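Side-chain contacts in 6-phospho-alpha-glucosidase (Merdibacter massiliensis, PDB 6VC6), which hydrolyses 6-phospho-alpha-glucosides as a family 4 glycosidase, probably by the family's redox mechanism that uses NAD and a divalent metal ion such as manganese: residues C170-N175 against P260-G265; V180-N185 against D233-D238; T250-E253 against F258-N261. All coordinates share one frame; numbering follows the deposited sequence.

Interaction 1: residues C170-N175 against P260-G265; sequences CDQPEN and PNTYDG. With MN (manganese (II) ion), chain E; G6P (6-O-phosphono-alpha-D-glucopyranose), chain F; NAD (nicotinamide-adenine-dinucleotide), chain G.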
loop_
_atom_site.group_PDB
_atom_site.type_symbol
_atom_site.label_atom_id
_atom_site.label_comp_id
_atom_site.label_asym_id
_atom_site.label_seq_id
_atom_site.Cartn_x
_atom_site.Cartn_y
_atom_site.Cartn_z
ATOM N N CYS A 170 4.634 -1.515 -0.651
ATOM C CA CYS A 170 4.058 -0.177 -0.655
ATOM C C CYS A 170 4.940 0.735 -1.490
ATOM O O CYS A 170 6.168 0.614 -1.456
ATOM C CB CYS A 170 3.932 0.386 0.763
ATOM S SG CYS A 170 3.420 2.115 0.855
ATOM N N ASP A 171 4.313 1.651 -2.228
ATOM C CA ASP A 171 5.047 2.526 -3.133
ATOM C C ASP A 171 5.425 3.859 -2.503
ATOM O O ASP A 171 6.032 4.694 -3.181
ATOM C CB ASP A 171 4.248 2.765 -4.421
ATOM C CG ASP A 171 2.922 3.454 -4.180
ATOM O OD1 ASP A 171 2.231 3.749 -5.178
ATOM O OD2 ASP A 171 2.558 3.694 -3.013
ATOM N N GLN A 172 5.104 4.072 -1.222
ATOM C CA GLN A 172 5.440 5.345 -0.587
ATOM C C GLN A 172 6.944 5.539 -0.430
ATOM O O GLN A 172 7.434 6.639 -0.738
ATOM C CB GLN A 172 4.701 5.469 0.748
ATOM C CG GLN A 172 5.226 6.571 1.653
ATOM C CD GLN A 172 4.752 7.950 1.237
ATOM O OE1 GLN A 172 5.204 8.960 1.774
ATOM N NE2 GLN A 172 3.834 8.000 0.278
ATOM N N PRO A 173 7.727 4.554 0.036
ATOM C CA PRO A 173 9.181 4.781 0.123
ATOM C C PRO A 173 9.827 5.128 -1.209
ATOM O O PRO A 173 10.724 5.979 -1.247
ATOM C CB PRO A 173 9.707 3.452 0.682
ATOM C CG PRO A 173 8.567 2.898 1.450
ATOM C CD PRO A 173 7.348 3.271 0.659
ATOM N N GLU A 174 9.400 4.498 -2.307
ATOM C CA GLU A 174 9.967 4.843 -3.607
ATOM C C GLU A 174 9.515 6.226 -4.059
ATOM O O GLU A 174 10.298 6.978 -4.651
ATOM C CB GLU A 174 9.595 3.794 -4.655
ATOM C CG GLU A 174 10.049 4.164 -6.067
ATOM C CD GLU A 174 9.687 3.122 -7.106
ATOM O OE1 GLU A 174 10.336 2.056 -7.137
ATOM O OE2 GLU A 174 8.749 3.369 -7.894
ATOM N N ASN A 175 8.254 6.580 -3.789
ATOM C CA ASN A 175 7.759 7.895 -4.183
ATOM C C ASN A 175 8.516 9.013 -3.479
ATOM O O ASN A 175 8.675 10.104 -4.040
ATOM C CB ASN A 175 6.262 8.002 -3.898
ATOM C CG ASN A 175 5.419 7.327 -4.962
ATOM O OD1 ASN A 175 5.853 7.166 -6.103
ATOM N ND2 ASN A 175 4.207 6.930 -4.594
ATOM N N PRO A 260 11.545 11.770 6.760
ATOM C CA PRO A 260 10.379 10.993 7.190
ATOM C C PRO A 260 9.484 10.527 6.052
ATOM O O PRO A 260 9.308 11.203 5.036
ATOM C CB PRO A 260 9.632 11.992 8.083
ATOM C CG PRO A 260 9.913 13.316 7.439
ATOM C CD PRO A 260 11.299 13.222 6.831
ATOM N N ASN A 261 8.924 9.334 6.238
ATOM C CA ASN A 261 7.762 8.920 5.466
ATOM C C ASN A 261 6.651 9.943 5.665
ATOM O O ASN A 261 6.398 10.380 6.791
ATOM C CB ASN A 261 7.311 7.527 5.918
ATOM C CG ASN A 261 6.254 6.921 5.013
ATOM O OD1 ASN A 261 5.212 7.526 4.757
ATOM N ND2 ASN A 261 6.513 5.708 4.537
ATOM N N THR A 262 5.995 10.340 4.570
ATOM C CA THR A 262 5.006 11.412 4.662
ATOM C C THR A 262 3.834 11.047 5.563
ATOM O O THR A 262 3.117 11.944 6.018
ATOM C CB THR A 262 4.486 11.793 3.273
ATOM O OG1 THR A 262 3.702 10.720 2.738
ATOM C CG2 THR A 262 5.645 12.098 2.335
ATOM N N TYR A 263 3.625 9.759 5.835
ATOM C CA TYR A 263 2.577 9.353 6.762
ATOM C C TYR A 263 2.945 9.613 8.215
ATOM O O TYR A 263 2.069 9.516 9.083
ATOM C CB TYR A 263 2.249 7.874 6.560
ATOM C CG TYR A 263 1.323 7.620 5.394
ATOM C CD1 TYR A 263 -0.047 7.809 5.517
ATOM C CD2 TYR A 263 1.820 7.209 4.165
ATOM C CE1 TYR A 263 -0.897 7.583 4.452
ATOM C CE2 TYR A 263 0.977 6.982 3.094
ATOM C CZ TYR A 263 -0.380 7.169 3.245
ATOM O OH TYR A 263 -1.226 6.945 2.184
ATOM N N ASP A 264 4.208 9.941 8.502
ATOM C CA ASP A 264 4.600 10.290 9.864
ATOM C C ASP A 264 3.895 11.543 10.362
ATOM O O ASP A 264 3.797 11.742 11.578
ATOM C CB ASP A 264 6.112 10.499 9.951
ATOM C CG ASP A 264 6.899 9.257 9.592
ATOM O OD1 ASP A 264 6.282 8.247 9.189
ATOM O OD2 ASP A 264 8.141 9.293 9.713
ATOM N N GLY A 265 3.407 12.390 9.452
ATOM C CA GLY A 265 2.790 13.639 9.871
ATOM C C GLY A 265 1.545 13.431 10.710
ATOM O O GLY A 265 1.262 14.213 11.621
HETATM MN MN MN E . 1.259 2.378 0.857
HETATM C C1 G6P F . 0.046 6.434 -0.694
HETATM C C2 G6P F . 0.197 5.020 -0.116
HETATM C C3 G6P F . -0.959 4.086 -0.428
HETATM C C4 G6P F . -2.256 4.847 -0.286
HETATM C C5 G6P F . -2.301 5.875 -1.400
HETATM C C6 G6P F . -3.537 6.749 -1.235
HETATM O O1 G6P F . 1.180 6.735 -1.518
HETATM O O2 G6P F . 1.413 4.437 -0.605
HETATM O O3 G6P F . -0.952 2.960 0.455
HETATM O O4 G6P F . -3.356 3.941 -0.413
HETATM O O5 G6P F . -1.166 6.750 -1.409
HETATM O O6 G6P F . -3.899 7.275 -2.506
HETATM P P G6P F . -5.328 7.981 -2.720
HETATM O O1P G6P F . -6.247 6.812 -2.985
HETATM O O2P G6P F . -5.594 8.703 -1.419
HETATM O O3P G6P F . -5.104 8.903 -3.894
HETATM P PA NAD G . -11.094 0.699 -6.047
HETATM O O1A NAD G . -11.079 1.604 -7.256
HETATM O O2A NAD G . -12.336 0.599 -5.196
HETATM O O5B NAD G . -10.691 -0.785 -6.517
HETATM C C5B NAD G . -10.938 -1.903 -5.672
HETATM C C4B NAD G . -11.400 -3.081 -6.513
HETATM O O4B NAD G . -11.236 -4.297 -5.780
HETATM C C3B NAD G . -12.875 -2.949 -6.853
HETATM O O3B NAD G . -13.057 -3.107 -8.261
HETATM C C2B NAD G . -13.555 -4.088 -6.124
HETATM O O2B NAD G . -14.589 -4.657 -6.929
HETATM C C1B NAD G . -12.426 -5.078 -5.899
HETATM N N9A NAD G . -12.652 -5.909 -4.691
HETATM C C8A NAD G . -13.113 -5.495 -3.496
HETATM N N7A NAD G . -13.204 -6.533 -2.623
HETATM C C5A NAD G . -12.797 -7.641 -3.270
HETATM C C6A NAD G . -12.641 -9.079 -2.945
HETATM N N6A NAD G . -12.946 -9.557 -1.715
HETATM N N1A NAD G . -12.183 -9.899 -3.918
HETATM C C2A NAD G . -11.874 -9.440 -5.146
HETATM N N3A NAD G . -11.992 -8.152 -5.509
HETATM C C4A NAD G . -12.441 -7.223 -4.633
HETATM O O3 NAD G . -9.857 1.076 -5.089
HETATM P PN NAD G . -8.541 1.830 -5.624
HETATM O O1N NAD G . -8.608 3.273 -5.184
HETATM O O2N NAD G . -8.309 1.480 -7.075
HETATM O O5D NAD G . -7.425 1.087 -4.739
HETATM C C5D NAD G . -6.965 -0.211 -5.107
HETATM C C4D NAD G . -6.185 -0.792 -3.938
HETATM O O4D NAD G . -4.789 -0.528 -4.102
HETATM C C3D NAD G . -6.613 -0.138 -2.633
HETATM O O3D NAD G . -6.827 -1.154 -1.651
HETATM C C2D NAD G . -5.424 0.695 -2.213
HETATM O O2D NAD G . -5.298 0.739 -0.792
HETATM C C1D NAD G . -4.277 -0.063 -2.853
HETATM N N1N NAD G . -3.080 0.759 -3.012
HETATM C C2N NAD G . -2.016 0.420 -2.283
HETATM C C3N NAD G . -0.835 1.136 -2.365
HETATM C C7N NAD G . 0.329 0.713 -1.520
HETATM O O7N NAD G . 1.285 1.460 -1.397
HETATM N N7N NAD G . 0.276 -0.473 -0.914
HETATM C C4N NAD G . -0.757 2.218 -3.232
HETATM C C5N NAD G . -1.881 2.556 -3.979
HETATM C C6N NAD G . -3.042 1.798 -3.856
#
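Gln172 reaches across to Asn261 and Thr262 at the active site of this family 4 glycosidase, where NAD and manganese are bound. It sits in the first turn of helix 172-184, which follows strand 166-169 of the Rossmann-type sheet. Two hydrogen bonds join the segments, and both end on one oxygen. Thr262 OG1 donates to Gln172 OE1 at 2.5 Å from above the carbonyl plane; Thr262 N reaches the same Gln172 OE1 at 3.2 Å from the same face. The Gln172 chain bends at chi2 (78°), which carries its amide over to the turn. The Asn261 amide lies against Gln172 CG, its plane 28° from that of the Gln172 amide. Asn261 OD1 is taken up within its own type I turn, where Tyr263 N donates to it in the carbonyl plane.

The ligand contacts come from both segments. Asp171 N donates to NAD O7N, while Asp171 OD2 approaches G6P O2 to 2.8 Å. The Tyr263 ring, stacked on His200, turns its edge to the sugar, with G6P C1 near the ring plane. Manganese is bound by Cys170 SG, His200, G6P O2 and O3, and NAD O7N. Cys170 SG, 2.2 Å from manganese, also accepts a capping bond from Gln172 N at 3.3 Å.

Interaction 2: residues V180-N185 against D233-D238; sequences VSRLLN and DAEQRD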
loop_
_atom_site.group_PDB
_atom_site.type_symbol
_atom_site.label_atom_id
_atom_site.label_comp_id
_atom_site.label_asym_id
_atom_site.label_seq_id
_atom_site.Cartn_x
_atom_site.Cartn_y
_atom_site.Cartn_z
ATOM N N VAL A 180 12.815 13.042 -3.926
ATOM C CA VAL A 180 14.178 13.485 -3.652
ATOM C C VAL A 180 14.949 13.674 -4.953
ATOM O O VAL A 180 15.743 14.614 -5.090
ATOM C CB VAL A 180 14.878 12.486 -2.712
ATOM C CG1 VAL A 180 16.387 12.676 -2.747
ATOM C CG2 VAL A 180 14.349 12.634 -1.292
ATOM N N SER A 181 14.722 12.795 -5.932
ATOM C CA SER A 181 15.407 12.922 -7.213
ATOM C C SER A 181 15.037 14.218 -7.922
ATOM O O SER A 181 15.882 14.823 -8.591
ATOM C CB SER A 181 15.089 11.720 -8.100
ATOM O OG SER A 181 13.770 11.797 -8.613
ATOM N N ARG A 182 13.782 14.657 -7.792
ATOM C CA ARG A 182 13.393 15.950 -8.343
ATOM C C ARG A 182 14.035 17.090 -7.562
ATOM O O ARG A 182 14.435 18.104 -8.146
ATOM C CB ARG A 182 11.870 16.080 -8.340
ATOM C CG ARG A 182 11.353 17.441 -8.775
ATOM C CD ARG A 182 9.880 17.372 -9.135
ATOM N NE ARG A 182 9.289 18.697 -9.289
ATOM C CZ ARG A 182 8.129 18.931 -9.897
ATOM N NH1 ARG A 182 7.434 17.925 -10.410
ATOM N NH2 ARG A 182 7.666 20.169 -9.992
ATOM N N LEU A 183 14.137 16.937 -6.240
ATOM C CA LEU A 183 14.845 17.908 -5.411
ATOM C C LEU A 183 16.270 18.119 -5.905
ATOM O O LEU A 183 16.743 19.255 -6.024
ATOM C CB LEU A 183 14.868 17.426 -3.962
ATOM C CG LEU A 183 13.913 17.977 -2.907
ATOM C CD1 LEU A 183 14.507 17.687 -1.546
ATOM C CD2 LEU A 183 13.675 19.464 -3.091
ATOM N N LEU A 184 16.968 17.024 -6.197
ATOM C CA LEU A 184 18.396 17.044 -6.476
ATOM C C LEU A 184 18.716 17.040 -7.964
ATOM O O LEU A 184 19.894 17.127 -8.327
ATOM C CB LEU A 184 19.075 15.843 -5.803
ATOM C CG LEU A 184 19.529 15.937 -4.340
ATOM C CD1 LEU A 184 18.564 16.741 -3.478
ATOM C CD2 LEU A 184 19.716 14.541 -3.765
ATOM N N ASN A 185 17.703 16.942 -8.827
ATOM C CA ASN A 185 17.894 16.865 -10.278
ATOM C C ASN A 185 18.788 15.681 -10.651
ATOM O O ASN A 185 19.767 15.814 -11.387
ATOM C CB ASN A 185 18.452 18.177 -10.836
ATOM C CG ASN A 185 18.278 18.294 -12.337
ATOM O OD1 ASN A 185 17.355 17.717 -12.913
ATOM N ND2 ASN A 185 19.168 19.039 -12.981
ATOM N N ASP A 233 5.558 14.054 -9.336
ATOM C CA ASP A 233 4.507 14.364 -10.298
ATOM C C ASP A 233 3.579 15.453 -9.769
ATOM O O ASP A 233 2.365 15.404 -9.966
ATOM C CB ASP A 233 3.713 13.109 -10.652
ATOM C CG ASP A 233 3.291 12.317 -9.427
ATOM O OD1 ASP A 233 3.592 12.751 -8.295
ATOM O OD2 ASP A 233 2.651 11.256 -9.597
ATOM N N ALA A 234 4.158 16.462 -9.107
ATOM C CA ALA A 234 3.377 17.478 -8.409
ATOM C C ALA A 234 2.384 18.199 -9.313
ATOM O O ALA A 234 1.387 18.733 -8.814
ATOM C CB ALA A 234 4.310 18.501 -7.760
ATOM N N GLU A 235 2.627 18.226 -10.624
ATOM C CA GLU A 235 1.734 18.948 -11.522
ATOM C C GLU A 235 0.393 18.240 -11.679
ATOM O O GLU A 235 -0.618 18.891 -11.967
ATOM C CB GLU A 235 2.399 19.138 -12.884
ATOM C CG GLU A 235 3.437 20.252 -12.925
ATOM C CD GLU A 235 4.674 19.935 -12.105
ATOM O OE1 GLU A 235 5.142 18.777 -12.154
ATOM O OE2 GLU A 235 5.179 20.842 -11.409
ATOM N N GLN A 236 0.360 16.922 -11.491
ATOM C CA GLN A 236 -0.819 16.084 -11.658
ATOM C C GLN A 236 -1.489 15.718 -10.339
ATOM O O GLN A 236 -2.491 14.996 -10.350
ATOM C CB GLN A 236 -0.453 14.802 -12.415
ATOM C CG GLN A 236 -0.045 15.024 -13.861
ATOM C CD GLN A 236 1.330 14.462 -14.166
ATOM O OE1 GLN A 236 2.066 14.069 -13.261
ATOM N NE2 GLN A 236 1.681 14.416 -15.445
ATOM N N ARG A 237 -0.907 16.102 -9.208
ATOM C CA ARG A 237 -1.393 15.660 -7.909
ATOM C C ARG A 237 -2.463 16.603 -7.375
ATOM O O ARG A 237 -2.443 17.811 -7.628
ATOM C CB ARG A 237 -0.244 15.565 -6.905
ATOM C CG ARG A 237 0.895 14.673 -7.355
ATOM C CD ARG A 237 0.400 13.280 -7.707
ATOM N NE ARG A 237 0.035 12.517 -6.518
ATOM C CZ ARG A 237 0.911 11.928 -5.711
ATOM N NH1 ARG A 237 2.211 12.013 -5.962
ATOM N NH2 ARG A 237 0.489 11.254 -4.650
ATOM N N ASP A 238 -3.402 16.033 -6.624
ATOM C CA ASP A 238 -4.431 16.829 -5.974
ATOM C C ASP A 238 -3.817 17.691 -4.874
ATOM O O ASP A 238 -2.701 17.448 -4.404
ATOM C CB ASP A 238 -5.522 15.926 -5.398
ATOM C CG ASP A 238 -6.413 15.329 -6.473
ATOM O OD1 ASP A 238 -6.639 16.005 -7.500
ATOM O OD2 ASP A 238 -6.884 14.187 -6.292
#
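Arg182, near the end of helix 172-184, faces Asp233 to Glu235 in the loop between helices 217-227 and 239-246. The backbones stay well apart. Their closest CA atoms, those of Arg182 and Asp233, are 9.2 Å from each other. The loop turns at once, with Gln236 N bonded to Asp233 O.

The long Arg182 side chain bridges the gap. Its CG is anti to the backbone N (chi1 175°), and the chain runs extended as far as NE. Arg182 NH1 donates to Glu235 OE1 at 3.0 Å and Arg182 NH2 to Glu235 OE2 at 2.9 Å, an end-on salt bridge. Both oxygens use their syn lone pairs. The two planes are 12° apart, and two bonds, one to each oxygen, probably restrain the turning of both groups. The pair ties a helix of the NAD-binding Rossmann-type part to a loop of the C-terminal family region. Arg182 NH1 also donates to the backbone oxygen of Gln232. Ala234 CB lies 4.1 Å from Arg182 NH1 and packs on Leu242 of helix 239-246. A second salt bridge stays inside the loop: Arg237 NH1 donates to Asp233 OD1 at 2.8 Å. Arg237 also makes a cation-pi contact with Trp241.

Interaction 3: residues T250-E253 against F258-N261; sequences TMME and FLPN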
loop_
_atom_site.group_PDB
_atom_site.type_symbol
_atom_site.label_atom_id
_atom_site.label_comp_id
_atom_site.label_asym_id
_atom_site.label_seq_id
_atom_site.Cartn_x
_atom_site.Cartn_y
_atom_site.Cartn_z
ATOM N N THR A 250 8.141 21.174 7.580
ATOM C CA THR A 250 7.926 21.404 9.007
ATOM C C THR A 250 8.491 20.256 9.833
ATOM O O THR A 250 9.166 20.475 10.846
ATOM C CB THR A 250 6.432 21.580 9.288
ATOM O OG1 THR A 250 5.960 22.780 8.660
ATOM C CG2 THR A 250 6.173 21.663 10.786
HETATM N N MSE A 251 8.230 19.024 9.408
HETATM C CA MSE A 251 8.654 17.831 10.130
HETATM C C MSE A 251 10.172 17.745 10.261
HETATM O O MSE A 251 10.693 17.312 11.290
HETATM C CB MSE A 251 8.117 16.583 9.424
HETATM C CG MSE A 251 7.959 15.363 10.315
HETATM SE SE MSE A 251 6.416 14.277 9.801
HETATM C CE MSE A 251 6.432 14.590 7.879
HETATM N N MSE A 252 10.877 18.166 9.216
HETATM C CA MSE A 252 12.334 18.076 9.186
HETATM C C MSE A 252 12.997 19.197 9.980
HETATM O O MSE A 252 14.184 19.124 10.293
HETATM C CB MSE A 252 12.838 18.086 7.744
HETATM C CG MSE A 252 12.489 16.828 6.968
HETATM SE SE MSE A 252 13.935 16.250 5.800
HETATM C CE MSE A 252 15.106 15.456 7.138
ATOM N N GLU A 253 12.230 20.239 10.294
ATOM C CA GLU A 253 12.738 21.287 11.168
ATOM C C GLU A 253 12.525 20.954 12.638
ATOM O O GLU A 253 13.369 21.299 13.476
ATOM C CB GLU A 253 12.077 22.628 10.822
ATOM C CG GLU A 253 11.952 23.608 11.981
ATOM C CD GLU A 253 11.171 24.852 11.603
ATOM O OE1 GLU A 253 10.422 24.810 10.605
ATOM O OE2 GLU A 253 11.305 25.873 12.312
ATOM N N PHE A 258 16.292 12.372 10.518
ATOM C CA PHE A 258 15.985 11.461 9.426
ATOM C C PHE A 258 14.928 12.050 8.500
ATOM O O PHE A 258 14.102 12.871 8.910
ATOM C CB PHE A 258 15.501 10.107 9.960
ATOM C CG PHE A 258 16.430 9.480 10.964
ATOM C CD1 PHE A 258 17.804 9.588 10.820
ATOM C CD2 PHE A 258 15.927 8.782 12.049
ATOM C CE1 PHE A 258 18.659 9.014 11.742
ATOM C CE2 PHE A 258 16.778 8.204 12.974
ATOM C CZ PHE A 258 18.145 8.321 12.819
ATOM N N LEU A 259 14.964 11.613 7.244
ATOM C CA LEU A 259 13.951 11.999 6.269
ATOM C C LEU A 259 12.698 11.160 6.486
ATOM O O LEU A 259 12.768 9.929 6.401
ATOM C CB LEU A 259 14.479 11.811 4.852
ATOM C CG LEU A 259 13.508 12.048 3.693
ATOM C CD1 LEU A 259 13.201 13.528 3.537
ATOM C CD2 LEU A 259 14.075 11.480 2.401
ATOM N N PRO A 260 11.545 11.770 6.760
ATOM C CA PRO A 260 10.379 10.993 7.190
ATOM C C PRO A 260 9.484 10.527 6.052
ATOM O O PRO A 260 9.308 11.203 5.036
ATOM C CB PRO A 260 9.632 11.992 8.083
ATOM C CG PRO A 260 9.913 13.316 7.439
ATOM C CD PRO A 260 11.299 13.222 6.831
ATOM N N ASN A 261 8.924 9.334 6.238
ATOM C CA ASN A 261 7.762 8.920 5.466
ATOM C C ASN A 261 6.651 9.943 5.665
ATOM O O ASN A 261 6.398 10.380 6.791
ATOM C CB ASN A 261 7.311 7.527 5.918
ATOM C CG ASN A 261 6.254 6.921 5.013
ATOM O OD1 ASN A 261 5.212 7.526 4.757
ATOM N ND2 ASN A 261 6.513 5.708 4.537
#
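Met251 and Met252, both selenomethionines, pack against Pro260 with two different parts of their chains. The methyl CE of Met251 lies 3.7 Å from Pro260 CG, and Met251 CG stands 4.0 Å from the same Pro260 CG. Met252 meets the same ring at another atom: its CG is 3.8 Å from Pro260 CD. The two neighbours on the helix therefore share one proline ring.

Met252 then reaches further along the strand. Its selenium lies 3.6 Å from Leu259 CD1, and its methyl CE ends beside the backbone oxygen of Phe258, at 3.3 Å. The Met252 CG is anti to the carbonyl carbon (chi1 -69°), and bends at chi2 and chi3 turn the chain toward Leu259 and Phe258. Met252 SE is also 4.1 Å from Pro260 CD, so the selenium touches both the ring and the leucine branch. With Pro260 cut back to an alanine, the CG and CD that meet Met251 CE and Met252 CG are gone, which would probably open a gap there and leave the Met251 methyl less confined.

The next shell holds these parts in place. Strand 259-260 is an edge strand of a three-stranded antiparallel sheet, and Leu259 and Asn261 form backbone hydrogen bonds with Phe204 and Gly202 of its neighbour, strand 201-209. Leu259 packs on Ile176 and Met177 of helix 172-184, while Met252 touches Lys221 and Ile224 of helix 217-227. The contact packs helix 248-254 against the edge strand of the small sheet. The side-chain contacts here are apolar, apart from the Met252 methyl beside the Phe258 carbonyl oxygen, so the two parts are held by burial and fit rather than by directional bonds.

Interactions 1 and 2 both use helix 172-184, the first at its start beside the active site and the second near its far end. Their centres are 14 Å apart. Along the chain interaction 2 is nested inside the loop that interaction 1 closes. Interaction 3 follows interaction 2 in series and shares Pro260 and Asn261 with interaction 1, from which its centre lies 11 Å away. Interactions 2 and 3, with centres 17 Å apart, touch where Val180 CG2 packs 3.9 Å from Leu259 CD2. Interaction 1 lies at the sugar and metal site. Interactions 2 and 3 lie farther out, where helix 172-184 and the small antiparallel sheet meet the surrounding helices and loops.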